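Galactose mutarotase-like protein (Clostridium acetobutylicum, PDB 3OS7) probably binds carbohydrate and, by its family, may catalyse the interconversion of aldose anomers as an aldose 1-epimerase. Local coordinates at residues Val50-Thr55 against Ser186-Pro191; Phe147-Gln152 against Glu176-Ser181; Ser169-Ser174 against Lys325-Trp330; Ser199-Lys204 against Ala264-Ala269. All coordinates share one frame; numbering follows the deposited sequence.

Interaction 1. Residues Val50-Thr55 against Ser186-Pro191; sequences VTILRT and SAFNVP
Leu53 and Phe188 pair through their backbones in a single beta bridge, in the beta-sandwich fold of the galactose mutarotase family. The link joins the chain just after strand 50-51 to the end of strand 178-189. The bridge is held by two backbone bonds. Arg54 N donates to Ala187 O at 2.8 Å, and Asn189 N donates to Ile52 O.

The tightly packed part is apolar. CG2 of Ile52 lies at the edge of the Phe188 ring, 3.7 Å from CD1, and the two side chains run side by side. CD2 of Leu53 approaches CE1 of the same ring obliquely. Leu336 and Ile300 also pack on Phe188. Beside the Phe188 side a water donates to Ile52 O and Asn189 O.

The other side is polar and watered. There the Asn189 side chain crosses that of Arg54 at about a right angle. Asn189 ND2 donates to Thr51 O at 2.9 Å. That bond is straight at the hydrogen, 168°, but the donor sits well above the carbonyl plane. Arg54 leads its guanidinium away, to Val71 O and the ring of Tyr297. Two waters tie the Asn189 amide to Thr55; one accepts from Thr55 N and donates to Asn189 OD1 at 2.9 Å.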
loop_
_atom_site.group_PDB
_atom_site.type_symbol
_atom_site.label_atom_id
_atom_site.label_comp_id
_atom_site.label_asym_id
_atom_site.label_seq_id
_atom_site.Cartn_x
_atom_site.Cartn_y
_atom_site.Cartn_z
ATOM N N VAL A 50 15.767 -3.858 13.105
ATOM C CA VAL A 50 14.549 -4.209 12.367
ATOM C C VAL A 50 14.505 -3.377 11.100
ATOM O O VAL A 50 14.745 -2.152 11.151
ATOM C CB VAL A 50 13.283 -3.980 13.192
ATOM C CG1 VAL A 50 12.027 -4.134 12.327
ATOM C CG2 VAL A 50 13.246 -4.942 14.395
ATOM N N THR A 51 14.256 -4.040 9.966
ATOM C CA THR A 51 13.974 -3.344 8.722
ATOM C C THR A 51 12.631 -3.858 8.195
ATOM O O THR A 51 12.478 -5.030 7.845
ATOM C CB THR A 51 15.112 -3.426 7.668
ATOM O OG1 THR A 51 14.668 -2.806 6.458
ATOM C CG2 THR A 51 15.533 -4.847 7.381
ATOM N N ILE A 52 11.656 -2.964 8.165
ATOM C CA ILE A 52 10.256 -3.359 7.908
ATOM C C ILE A 52 9.931 -3.606 6.433
ATOM O O ILE A 52 9.276 -4.584 6.088
ATOM C CB ILE A 52 9.299 -2.298 8.440
ATOM C CG1 ILE A 52 9.429 -2.181 9.960
ATOM C CG2 ILE A 52 7.842 -2.590 7.986
ATOM C CD1 ILE A 52 8.558 -1.068 10.563
ATOM N N LEU A 53 10.328 -2.687 5.577
ATOM C CA LEU A 53 9.895 -2.684 4.178
ATOM C C LEU A 53 10.948 -3.307 3.270
ATOM O O LEU A 53 12.151 -3.073 3.433
ATOM C CB LEU A 53 9.616 -1.256 3.658
ATOM C CG LEU A 53 8.478 -0.510 4.353
ATOM C CD1 LEU A 53 8.452 0.989 4.020
ATOM C CD2 LEU A 53 7.120 -1.214 4.079
ATOM N N ARG A 54 10.469 -4.035 2.272
ATOM C CA ARG A 54 11.367 -4.667 1.317
ATOM C C ARG A 54 12.009 -3.596 0.447
ATOM O O ARG A 54 11.313 -2.853 -0.221
ATOM C CB ARG A 54 10.617 -5.667 0.458
ATOM C CG ARG A 54 11.588 -6.534 -0.343
ATOM C CD ARG A 54 10.868 -7.144 -1.471
ATOM N NE ARG A 54 11.641 -8.184 -2.122
ATOM C CZ ARG A 54 11.516 -8.521 -3.397
ATOM N NH1 ARG A 54 10.622 -7.924 -4.184
ATOM N NH2 ARG A 54 12.259 -9.514 -3.872
ATOM N N THR A 55 13.343 -3.550 0.458
ATOM C CA THR A 55 14.135 -2.485 -0.170
ATOM C C THR A 55 14.947 -3.068 -1.340
ATOM O O THR A 55 15.511 -4.156 -1.202
ATOM C CB THR A 55 15.149 -1.887 0.847
ATOM O OG1 THR A 55 14.493 -1.564 2.089
ATOM C CG2 THR A 55 15.880 -0.636 0.290
ATOM N N SER A 186 1.906 -2.792 -0.528
ATOM C CA SER A 186 2.988 -2.711 0.449
ATOM C C SER A 186 3.772 -4.026 0.626
ATOM O O SER A 186 3.184 -5.087 0.864
ATOM C CB SER A 186 2.383 -2.273 1.783
ATOM O OG SER A 186 1.531 -1.155 1.573
ATOM N N ALA A 187 5.096 -3.924 0.530
ATOM C CA ALA A 187 6.009 -5.079 0.503
ATOM C C ALA A 187 6.847 -5.165 1.775
ATOM O O ALA A 187 7.660 -4.270 2.051
ATOM C CB ALA A 187 6.923 -4.995 -0.733
ATOM N N PHE A 188 6.625 -6.230 2.543
ATOM C CA PHE A 188 7.238 -6.427 3.848
ATOM C C PHE A 188 8.306 -7.506 3.864
ATOM O O PHE A 188 8.106 -8.577 3.316
ATOM C CB PHE A 188 6.157 -6.809 4.865
ATOM C CG PHE A 188 5.215 -5.679 5.161
ATOM C CD1 PHE A 188 5.533 -4.745 6.121
ATOM C CD2 PHE A 188 4.044 -5.527 4.453
ATOM C CE1 PHE A 188 4.680 -3.675 6.370
ATOM C CE2 PHE A 188 3.211 -4.470 4.699
ATOM C CZ PHE A 188 3.544 -3.549 5.665
ATOM N N ASN A 189 9.387 -7.222 4.575
ATOM C CA ASN A 189 10.429 -8.205 4.813
ATOM C C ASN A 189 9.887 -9.303 5.743
ATOM O O ASN A 189 9.378 -9.009 6.809
ATOM C CB ASN A 189 11.649 -7.546 5.458
ATOM C CG ASN A 189 12.418 -6.669 4.505
ATOM O OD1 ASN A 189 12.658 -7.036 3.343
ATOM N ND2 ASN A 189 12.839 -5.508 4.991
ATOM N N VAL A 190 10.029 -10.564 5.332
ATOM C CA VAL A 190 9.712 -11.697 6.186
ATOM C C VAL A 190 10.861 -12.724 6.049
ATOM O O VAL A 190 10.887 -13.481 5.096
ATOM C CB VAL A 190 8.360 -12.356 5.790
ATOM C CG1 VAL A 190 8.025 -13.490 6.727
ATOM C CG2 VAL A 190 7.200 -11.327 5.741
ATOM N N PRO A 191 11.823 -12.738 6.982
ATOM C CA PRO A 191 11.900 -12.036 8.239
ATOM C C PRO A 191 12.323 -10.567 8.111
ATOM O O PRO A 191 12.907 -10.160 7.107
ATOM C CB PRO A 191 12.986 -12.824 8.993
ATOM C CG PRO A 191 13.937 -13.177 7.950
ATOM C CD PRO A 191 13.055 -13.542 6.759
HETATM O O HOH W 1 8.217 -6.541 7.941
HETATM O O HOH W 2 14.764 -5.853 1.735
HETATM O O HOH W 3 14.938 -3.946 3.581
#

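Interaction 2. Residues Phe147-Gln152 against Glu176-Ser181; sequences FSHEFQ and EEMPLS. With EDO (1,2-ethanediol), chain H.
Met178, a selenomethionine, packs on His149 and makes Met-aromatic contacts with Phe147 and Phe151 at one end of the beta-sandwich. The contact joins the loop leading into strand 151-160 to the start of strand 178-189.

The Met178 backbone lies over one face of the His149 ring. Met178 CA sits 4.1 Å from the centroid of the His149 ring, 12° off the normal, a CH-pi contact. The Met178 side chain crosses the imidazole obliquely, with CG 3.8 Å from His149 CG. CG of Met178 is anti to its backbone N (chi1 -169°), and it also touches Phe147 CZ at 3.7 Å. The Phe147 side chain crosses that of Met178 at about a right angle. The selenium lies at the edge of the Phe147 ring but oblique to the Phe151 ring.

Phe147 and Pro179 reach toward each other tip to tip, CE1 to CD. CD2 of His149 covers the centre of one Phe147 face. Both ring nitrogens of His149 have partners outside the contact: ND1 bonds Ser174 OG and NE2 bonds Tyr95 OH. These bonds would fix the turn of the ring. A water joins the segments by donating to Ser148 O and to Glu176 OE1, each at 2.6 Å.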
loop_
_atom_site.group_PDB
_atom_site.type_symbol
_atom_site.label_atom_id
_atom_site.label_comp_id
_atom_site.label_asym_id
_atom_site.label_seq_id
_atom_site.Cartn_x
_atom_site.Cartn_y
_atom_site.Cartn_z
ATOM N N PHE A 147 -8.310 9.100 -18.964
ATOM C CA PHE A 147 -8.947 9.437 -17.687
ATOM C C PHE A 147 -8.937 10.957 -17.532
ATOM O O PHE A 147 -8.013 11.549 -16.942
ATOM C CB PHE A 147 -8.195 8.749 -16.564
ATOM C CG PHE A 147 -8.857 8.839 -15.255
ATOM C CD1 PHE A 147 -9.957 8.057 -14.975
ATOM C CD2 PHE A 147 -8.382 9.706 -14.277
ATOM C CE1 PHE A 147 -10.579 8.137 -13.725
ATOM C CE2 PHE A 147 -8.994 9.765 -13.027
ATOM C CZ PHE A 147 -10.086 8.995 -12.767
ATOM N N SER A 148 -9.938 11.604 -18.114
ATOM C CA SER A 148 -9.879 13.046 -18.267
ATOM C C SER A 148 -10.372 13.802 -17.029
ATOM O O SER A 148 -11.354 14.568 -17.089
ATOM C CB SER A 148 -10.641 13.483 -19.520
ATOM O OG SER A 148 -10.100 12.831 -20.658
ATOM N N HIS A 149 -9.651 13.611 -15.928
ATOM C CA HIS A 149 -9.877 14.351 -14.700
ATOM C C HIS A 149 -8.540 14.799 -14.158
ATOM O O HIS A 149 -7.722 13.953 -13.769
ATOM C CB HIS A 149 -10.534 13.479 -13.616
ATOM C CG HIS A 149 -11.846 12.882 -14.019
ATOM N ND1 HIS A 149 -13.040 13.557 -13.903
ATOM C CD2 HIS A 149 -12.153 11.664 -14.519
ATOM C CE1 HIS A 149 -14.024 12.781 -14.328
ATOM N NE2 HIS A 149 -13.507 11.635 -14.736
ATOM N N GLU A 150 -8.303 16.109 -14.114
ATOM C CA GLU A 150 -7.153 16.636 -13.387
ATOM C C GLU A 150 -7.270 16.281 -11.901
ATOM O O GLU A 150 -8.358 16.257 -11.337
ATOM C CB GLU A 150 -6.997 18.148 -13.587
ATOM C CG GLU A 150 -6.637 18.502 -15.042
ATOM C CD GLU A 150 -6.182 19.943 -15.243
ATOM O OE1 GLU A 150 -6.895 20.853 -14.811
ATOM O OE2 GLU A 150 -5.121 20.167 -15.884
ATOM N N PHE A 151 -6.154 15.950 -11.283
ATOM C CA PHE A 151 -6.145 15.647 -9.854
ATOM C C PHE A 151 -4.766 15.875 -9.253
ATOM O O PHE A 151 -3.781 15.988 -9.975
ATOM C CB PHE A 151 -6.665 14.210 -9.575
ATOM C CG PHE A 151 -5.780 13.092 -10.098
ATOM C CD1 PHE A 151 -4.667 12.686 -9.392
ATOM C CD2 PHE A 151 -6.100 12.420 -11.285
ATOM C CE1 PHE A 151 -3.861 11.656 -9.862
ATOM C CE2 PHE A 151 -5.324 11.399 -11.757
ATOM C CZ PHE A 151 -4.179 11.011 -11.017
ATOM N N GLN A 152 -4.709 15.970 -7.926
ATOM C CA GLN A 152 -3.442 15.959 -7.224
ATOM C C GLN A 152 -3.516 14.896 -6.145
ATOM O O GLN A 152 -4.397 14.919 -5.294
ATOM C CB GLN A 152 -3.122 17.292 -6.560
ATOM C CG GLN A 152 -1.747 17.334 -5.889
ATOM C CD GLN A 152 -1.497 18.646 -5.173
ATOM O OE1 GLN A 152 -2.067 18.906 -4.103
ATOM N NE2 GLN A 152 -0.639 19.477 -5.756
ATOM N N GLU A 176 -15.886 17.394 -13.289
ATOM C CA GLU A 176 -16.814 16.268 -13.292
ATOM C C GLU A 176 -16.548 15.319 -12.125
ATOM O O GLU A 176 -15.461 15.296 -11.548
ATOM C CB GLU A 176 -16.686 15.482 -14.595
ATOM C CG GLU A 176 -17.100 16.254 -15.842
ATOM C CD GLU A 176 -16.847 15.474 -17.107
ATOM O OE1 GLU A 176 -15.666 15.339 -17.509
ATOM O OE2 GLU A 176 -17.829 15.003 -17.711
ATOM N N GLU A 177 -17.537 14.489 -11.839
ATOM C CA GLU A 177 -17.414 13.444 -10.836
ATOM C C GLU A 177 -16.297 12.458 -11.212
ATOM O O GLU A 177 -16.303 11.941 -12.310
ATOM C CB GLU A 177 -18.750 12.708 -10.780
ATOM C CG GLU A 177 -19.016 12.003 -9.510
ATOM C CD GLU A 177 -20.273 11.151 -9.553
ATOM O OE1 GLU A 177 -20.941 11.044 -10.618
ATOM O OE2 GLU A 177 -20.583 10.571 -8.504
HETATM N N MSE A 178 -15.370 12.200 -10.287
HETATM C CA MSE A 178 -14.188 11.386 -10.543
HETATM C C MSE A 178 -14.284 10.036 -9.818
HETATM O O MSE A 178 -14.421 9.989 -8.605
HETATM C CB MSE A 178 -12.937 12.100 -10.068
HETATM C CG MSE A 178 -11.647 11.443 -10.521
HETATM SE SE MSE A 178 -10.089 12.191 -9.711
HETATM C CE MSE A 178 -9.922 11.101 -8.141
ATOM N N PRO A 179 -14.180 8.935 -10.565
ATOM C CA PRO A 179 -14.110 7.613 -9.914
ATOM C C PRO A 179 -12.924 7.520 -8.979
ATOM O O PRO A 179 -11.849 8.043 -9.295
ATOM C CB PRO A 179 -13.872 6.661 -11.098
ATOM C CG PRO A 179 -14.387 7.423 -12.296
ATOM C CD PRO A 179 -14.127 8.846 -12.025
ATOM N N LEU A 180 -13.075 6.808 -7.866
ATOM C CA LEU A 180 -12.016 6.747 -6.876
ATOM C C LEU A 180 -11.927 5.356 -6.249
ATOM O O LEU A 180 -12.901 4.840 -5.689
ATOM C CB LEU A 180 -12.303 7.739 -5.751
ATOM C CG LEU A 180 -11.292 7.775 -4.599
ATOM C CD1 LEU A 180 -10.010 8.457 -5.016
ATOM C CD2 LEU A 180 -11.936 8.494 -3.444
ATOM N N SER A 181 -10.737 4.791 -6.329
ATOM C CA SER A 181 -10.374 3.587 -5.579
ATOM C C SER A 181 -8.858 3.663 -5.418
ATOM O O SER A 181 -8.147 3.936 -6.372
ATOM C CB SER A 181 -10.807 2.366 -6.342
ATOM O OG SER A 181 -10.447 1.180 -5.684
HETATM C C1 EDO H . -5.415 16.332 -1.487
HETATM O O1 EDO H . -5.010 16.660 -0.161
HETATM C C2 EDO H . -4.184 16.156 -2.376
HETATM O O2 EDO H . -3.403 17.367 -2.425
HETATM O O HOH W 4 -13.393 16.022 -16.396
#

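Interaction 3. Residues Ser169-Ser174 against Lys325-Trp330; sequences SVVNLS and KPNESW. With EDO (1,2-ethanediol), chain H.
Asn172 holds its CG anti to the backbone N (chi1 176°), which places CG on the side of Lys325. Asn172 ND2 lies 3.3 Å from Lys325 O. Val171 places CG2 anti to its own N, where the methyl meets Asn327 O and OD1.

The backbones form an antiparallel ladder in the beta-sandwich, between the end of strand 163-172 and the start of strand 329-340. Val170 and Trp330 are a hydrogen-bonded pair, with both N-to-O bonds at 3.0 Å. Val171 and Ser329 are the non-hydrogen-bonded pair next to them. Asn172 N donates to Glu328 O nearly in line with the carbonyl. Asn327 N returns a bond to Asn172 O at 2.8 Å, though it is bent (135° at the hydrogen).

The strand 329-340 is entered through a type II turn from Lys325 to Glu328. Glu328 N bonds Lys325 O, and Glu328 OE1 takes Lys325 N on its anti lone pair. On the other segment Asn172 OD1 accepts Ser174 N at 2.9 Å, an Asx turn. The same oxygen takes Ser174 OG in the amide plane, on a lone pair. Pro326 CB packs 3.4 Å from Ser174 O.

Asn172 ND2 donates to Glu176 O and Leu324 O. Both polar ends of this buried amide are therefore satisfied. One side chain thus ties the end of strand 163-172 to two other parts of the chain.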
loop_
_atom_site.group_PDB
_atom_site.type_symbol
_atom_site.label_atom_id
_atom_site.label_comp_id
_atom_site.label_asym_id
_atom_site.label_seq_id
_atom_site.Cartn_x
_atom_site.Cartn_y
_atom_site.Cartn_z
ATOM N N SER A 169 -3.808 11.309 0.281
ATOM C CA SER A 169 -4.991 12.086 -0.094
ATOM C C SER A 169 -4.987 12.359 -1.556
ATOM O O SER A 169 -3.928 12.404 -2.184
ATOM C CB SER A 169 -5.066 13.399 0.704
ATOM O OG SER A 169 -3.891 14.148 0.543
ATOM N N VAL A 170 -6.186 12.543 -2.104
ATOM C CA VAL A 170 -6.328 12.941 -3.469
ATOM C C VAL A 170 -7.482 13.930 -3.542
ATOM O O VAL A 170 -8.438 13.813 -2.777
ATOM C CB VAL A 170 -6.544 11.745 -4.417
ATOM C CG1 VAL A 170 -7.687 10.896 -3.978
ATOM C CG2 VAL A 170 -6.732 12.234 -5.818
ATOM N N VAL A 171 -7.350 14.913 -4.432
ATOM C CA VAL A 171 -8.375 15.930 -4.648
ATOM C C VAL A 171 -8.701 15.930 -6.146
ATOM O O VAL A 171 -7.814 15.880 -6.979
ATOM C CB VAL A 171 -7.955 17.340 -4.141
ATOM C CG1 VAL A 171 -6.659 17.818 -4.746
ATOM C CG2 VAL A 171 -9.060 18.350 -4.440
ATOM N N ASN A 172 -9.990 15.927 -6.457
ATOM C CA ASN A 172 -10.476 15.998 -7.815
ATOM C C ASN A 172 -10.421 17.463 -8.233
ATOM O O ASN A 172 -11.125 18.281 -7.651
ATOM C CB ASN A 172 -11.905 15.466 -7.859
ATOM C CG ASN A 172 -12.552 15.594 -9.220
ATOM O OD1 ASN A 172 -11.898 15.874 -10.235
ATOM N ND2 ASN A 172 -13.864 15.389 -9.250
ATOM N N LEU A 173 -9.565 17.781 -9.201
ATOM C CA LEU A 173 -9.406 19.147 -9.706
ATOM C C LEU A 173 -10.173 19.373 -11.024
ATOM O O LEU A 173 -10.000 20.401 -11.689
ATOM C CB LEU A 173 -7.912 19.472 -9.861
ATOM C CG LEU A 173 -7.094 19.439 -8.542
ATOM C CD1 LEU A 173 -5.568 19.591 -8.771
ATOM C CD2 LEU A 173 -7.628 20.480 -7.514
ATOM N N SER A 174 -11.002 18.415 -11.407
ATOM C CA SER A 174 -11.744 18.437 -12.653
ATOM C C SER A 174 -13.130 19.008 -12.414
ATOM O O SER A 174 -13.534 19.203 -11.269
ATOM C CB SER A 174 -11.868 17.027 -13.272
ATOM O OG SER A 174 -12.947 16.254 -12.762
ATOM N N LYS A 325 -16.709 14.467 -6.007
ATOM C CA LYS A 325 -17.279 15.612 -6.687
ATOM C C LYS A 325 -16.133 16.623 -6.949
ATOM O O LYS A 325 -15.019 16.487 -6.403
ATOM C CB LYS A 325 -18.433 16.187 -5.831
ATOM C CG LYS A 325 -19.645 15.259 -5.705
ATOM C CD LYS A 325 -20.773 15.949 -4.917
ATOM C CE LYS A 325 -22.063 15.118 -4.855
ATOM N NZ LYS A 325 -21.929 13.920 -3.970
ATOM N N PRO A 326 -16.371 17.619 -7.813
ATOM C CA PRO A 326 -15.354 18.628 -8.101
ATOM C C PRO A 326 -14.841 19.304 -6.845
ATOM O O PRO A 326 -15.643 19.744 -6.006
ATOM C CB PRO A 326 -16.078 19.591 -9.069
ATOM C CG PRO A 326 -17.045 18.681 -9.769
ATOM C CD PRO A 326 -17.547 17.769 -8.692
ATOM N N ASN A 327 -13.506 19.281 -6.700
ATOM C CA ASN A 327 -12.764 19.830 -5.572
ATOM C C ASN A 327 -12.956 19.105 -4.262
ATOM O O ASN A 327 -12.479 19.574 -3.228
ATOM C CB ASN A 327 -13.014 21.340 -5.371
ATOM C CG ASN A 327 -11.812 22.039 -4.733
ATOM O OD1 ASN A 327 -10.693 21.878 -5.199
ATOM N ND2 ASN A 327 -12.047 22.823 -3.659
ATOM N N GLU A 328 -13.636 17.964 -4.300
ATOM C CA GLU A 328 -13.736 17.089 -3.131
ATOM C C GLU A 328 -12.468 16.267 -2.993
ATOM O O GLU A 328 -11.812 15.928 -3.998
ATOM C CB GLU A 328 -14.930 16.163 -3.249
ATOM C CG GLU A 328 -15.291 15.477 -1.955
ATOM C CD GLU A 328 -16.461 14.510 -2.079
ATOM O OE1 GLU A 328 -16.965 14.270 -3.196
ATOM O OE2 GLU A 328 -16.875 13.986 -1.023
ATOM N N SER A 329 -12.137 15.930 -1.748
ATOM C CA SER A 329 -10.983 15.080 -1.490
ATOM C C SER A 329 -11.326 13.818 -0.715
ATOM O O SER A 329 -12.373 13.725 -0.080
ATOM C CB SER A 329 -9.890 15.873 -0.744
ATOM O OG SER A 329 -10.245 16.112 0.606
ATOM N N TRP A 330 -10.416 12.854 -0.806
ATOM C CA TRP A 330 -10.425 11.620 -0.013
ATOM C C TRP A 330 -9.082 11.576 0.714
ATOM O O TRP A 330 -8.054 11.988 0.152
ATOM C CB TRP A 330 -10.554 10.384 -0.938
ATOM C CG TRP A 330 -10.321 9.043 -0.194
ATOM C CD1 TRP A 330 -11.272 8.238 0.357
ATOM C CD2 TRP A 330 -9.064 8.405 0.056
ATOM N NE1 TRP A 330 -10.686 7.143 0.929
ATOM C CE2 TRP A 330 -9.329 7.223 0.761
ATOM C CE3 TRP A 330 -7.746 8.700 -0.284
ATOM C CZ2 TRP A 330 -8.319 6.366 1.172
ATOM C CZ3 TRP A 330 -6.749 7.853 0.119
ATOM C CH2 TRP A 330 -7.034 6.709 0.850
HETATM C C1 EDO H . -5.415 16.332 -1.487
HETATM O O1 EDO H . -5.010 16.660 -0.161
HETATM C C2 EDO H . -4.184 16.156 -2.376
HETATM O O2 EDO H . -3.403 17.367 -2.425
#

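Interaction 4. Residues Ser199-Lys204 against Ala264-Ala269; sequences SNCRVK and ACIEDA
Arg202 and Glu267 pair through backbone bonds at the heart of an antiparallel strand pair, 201-204 with 264-268. The axes run 158° apart and approach to 4.6 Å.

The backbone bonds form two reciprocal sets. Arg202 N donates to Glu267 O, and Glu267 N returns to Arg202 O at 2.8 Å. Lys204 and Cys265 exchange the same two bonds at 2.9 Å each. CA-H...O contacts fill in between them, such as Cys201 CA to Glu267 O.

The charged contact lies on the face that carries Lys204, Cys265 and Glu267. The Lys204 chain is extended beyond CG and crosses Glu267 obliquely. Lys204 NZ makes a salt bridge to Glu267 OE2 at 3.0 Å, on the syn side and 33° out of the carboxylate plane. The bond from Lys204 NZ to Glu267 OE1 is weak, at 3.3 Å. OE2 has a second cationic partner, Arg274, which would help to keep the buried carboxylate ionised. SG of Cys265 packs 3.9 Å from Lys204 CB and CD.

The apolar contacts lie on the other face. Val203 and Ile266 lie side by side; Val203 CG2 is 4.1 Å from Ile266 CG1. Ile266 CG2 also touches Cys201 CB at 4.0 Å.

In the beta-sandwich of this family, strand 263-268 has strand 273-279 as another neighbour, through Ala264 to Tyr277 and Ile266 to Val275. Val203 and Ala264 pack on Ile300 of strand 297-303.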
loop_
_atom_site.group_PDB
_atom_site.type_symbol
_atom_site.label_atom_id
_atom_site.label_comp_id
_atom_site.label_asym_id
_atom_site.label_seq_id
_atom_site.Cartn_x
_atom_site.Cartn_y
_atom_site.Cartn_z
ATOM N N SER A 199 10.255 -18.769 8.387
ATOM C CA SER A 199 9.352 -19.686 9.105
ATOM C C SER A 199 9.035 -19.247 10.538
ATOM O O SER A 199 8.160 -19.805 11.186
ATOM C CB SER A 199 9.989 -21.085 9.159
ATOM O OG SER A 199 11.258 -21.044 9.804
ATOM N N ASN A 200 9.778 -18.283 11.066
ATOM C CA ASN A 200 9.500 -17.767 12.394
ATOM C C ASN A 200 8.404 -16.703 12.407
ATOM O O ASN A 200 8.005 -16.264 13.478
ATOM C CB ASN A 200 10.748 -17.180 13.024
ATOM C CG ASN A 200 11.793 -18.224 13.268
ATOM O OD1 ASN A 200 11.493 -19.406 13.167
ATOM N ND2 ASN A 200 13.026 -17.805 13.533
ATOM N N CYS A 201 7.952 -16.271 11.233
ATOM C CA CYS A 201 7.023 -15.147 11.156
ATOM C C CYS A 201 5.580 -15.593 10.973
ATOM O O CYS A 201 5.295 -16.427 10.121
ATOM C CB CYS A 201 7.397 -14.214 10.032
ATOM S SG CYS A 201 8.943 -13.335 10.360
ATOM N N ARG A 202 4.680 -14.989 11.759
ATOM C CA ARG A 202 3.243 -15.226 11.626
ATOM C C ARG A 202 2.547 -13.928 11.260
ATOM O O ARG A 202 2.849 -12.884 11.842
ATOM C CB ARG A 202 2.647 -15.713 12.925
ATOM C CG ARG A 202 3.305 -16.940 13.516
ATOM C CD ARG A 202 2.912 -18.154 12.764
ATOM N NE ARG A 202 3.078 -19.360 13.564
ATOM C CZ ARG A 202 2.417 -20.491 13.345
ATOM N NH1 ARG A 202 1.530 -20.574 12.340
ATOM N NH2 ARG A 202 2.622 -21.538 14.145
ATOM N N VAL A 203 1.611 -14.003 10.325
ATOM C CA VAL A 203 0.837 -12.825 9.899
ATOM C C VAL A 203 -0.608 -12.875 10.444
ATOM O O VAL A 203 -1.298 -13.870 10.279
ATOM C CB VAL A 203 0.820 -12.654 8.369
ATOM C CG1 VAL A 203 -0.086 -11.471 7.993
ATOM C CG2 VAL A 203 2.258 -12.364 7.858
ATOM N N LYS A 204 -1.025 -11.801 11.126
ATOM C CA LYS A 204 -2.429 -11.622 11.549
ATOM C C LYS A 204 -3.020 -10.466 10.777
ATOM O O LYS A 204 -2.317 -9.525 10.444
ATOM C CB LYS A 204 -2.518 -11.329 13.044
ATOM C CG LYS A 204 -1.982 -12.475 13.905
ATOM C CD LYS A 204 -1.779 -12.049 15.351
ATOM C CE LYS A 204 -1.351 -13.235 16.192
ATOM N NZ LYS A 204 -1.311 -12.894 17.632
ATOM N N ALA A 264 -2.946 -5.162 10.050
ATOM C CA ALA A 264 -2.179 -6.385 10.062
ATOM C C ALA A 264 -1.005 -6.276 10.986
ATOM O O ALA A 264 -0.567 -5.188 11.369
ATOM C CB ALA A 264 -1.717 -6.760 8.601
ATOM N N CYS A 265 -0.467 -7.436 11.338
ATOM C CA CYS A 265 0.814 -7.476 11.985
ATOM C C CYS A 265 1.580 -8.714 11.616
ATOM O O CYS A 265 0.998 -9.701 11.169
ATOM C CB CYS A 265 0.715 -7.323 13.501
ATOM S SG CYS A 265 0.069 -8.744 14.393
ATOM N N ILE A 266 2.896 -8.611 11.770
ATOM C CA ILE A 266 3.827 -9.705 11.491
ATOM C C ILE A 266 4.599 -9.918 12.791
ATOM O O ILE A 266 5.277 -9.006 13.265
ATOM C CB ILE A 266 4.806 -9.400 10.356
ATOM C CG1 ILE A 266 4.073 -8.890 9.116
ATOM C CG2 ILE A 266 5.683 -10.641 10.045
ATOM C CD1 ILE A 266 5.043 -8.413 7.966
ATOM N N GLU A 267 4.445 -11.104 13.377
ATOM C CA GLU A 267 5.012 -11.447 14.682
ATOM C C GLU A 267 6.150 -12.435 14.478
ATOM O O GLU A 267 5.984 -13.448 13.795
ATOM C CB GLU A 267 3.963 -12.100 15.594
ATOM C CG GLU A 267 2.904 -11.110 16.116
ATOM C CD GLU A 267 1.875 -11.722 17.023
ATOM O OE1 GLU A 267 1.942 -12.942 17.293
ATOM O OE2 GLU A 267 1.005 -10.964 17.491
ATOM N N ASP A 268 7.285 -12.114 15.082
ATOM C CA ASP A 268 8.418 -13.032 15.214
ATOM C C ASP A 268 8.650 -13.267 16.710
ATOM O O ASP A 268 9.390 -12.539 17.388
ATOM C CB ASP A 268 9.652 -12.444 14.539
ATOM C CG ASP A 268 10.779 -13.424 14.440
ATOM O OD1 ASP A 268 10.777 -14.398 15.242
ATOM O OD2 ASP A 268 11.653 -13.218 13.560
ATOM N N ALA A 269 7.965 -14.276 17.221
ATOM C CA ALA A 269 8.041 -14.644 18.623
ATOM C C ALA A 269 9.483 -14.953 19.034
ATOM O O ALA A 269 9.905 -14.585 20.117
ATOM C CB ALA A 269 7.059 -15.875 18.938
#

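Interactions 2 and 3 lie at one end of the fold and touch, with centres 7 Å apart. Interactions 1 and 4 lie on the opposite side of the chain's centre and also touch, with Val190 and Phe188 packing on Cys201 and Ile266. Interactions 1 and 2 share strand 178-189, yet their centres are about 32 Å apart. Interaction 4 is the buried one and the only one with a salt bridge across its segments. Interaction 3 is also a strand ladder, but its turn is exposed. Interaction 2 lacks direct hydrogen bonds between its segments and relies on aromatic and selenium packing, while interaction 1 combines a single bridge with a side-chain amide bond and waters.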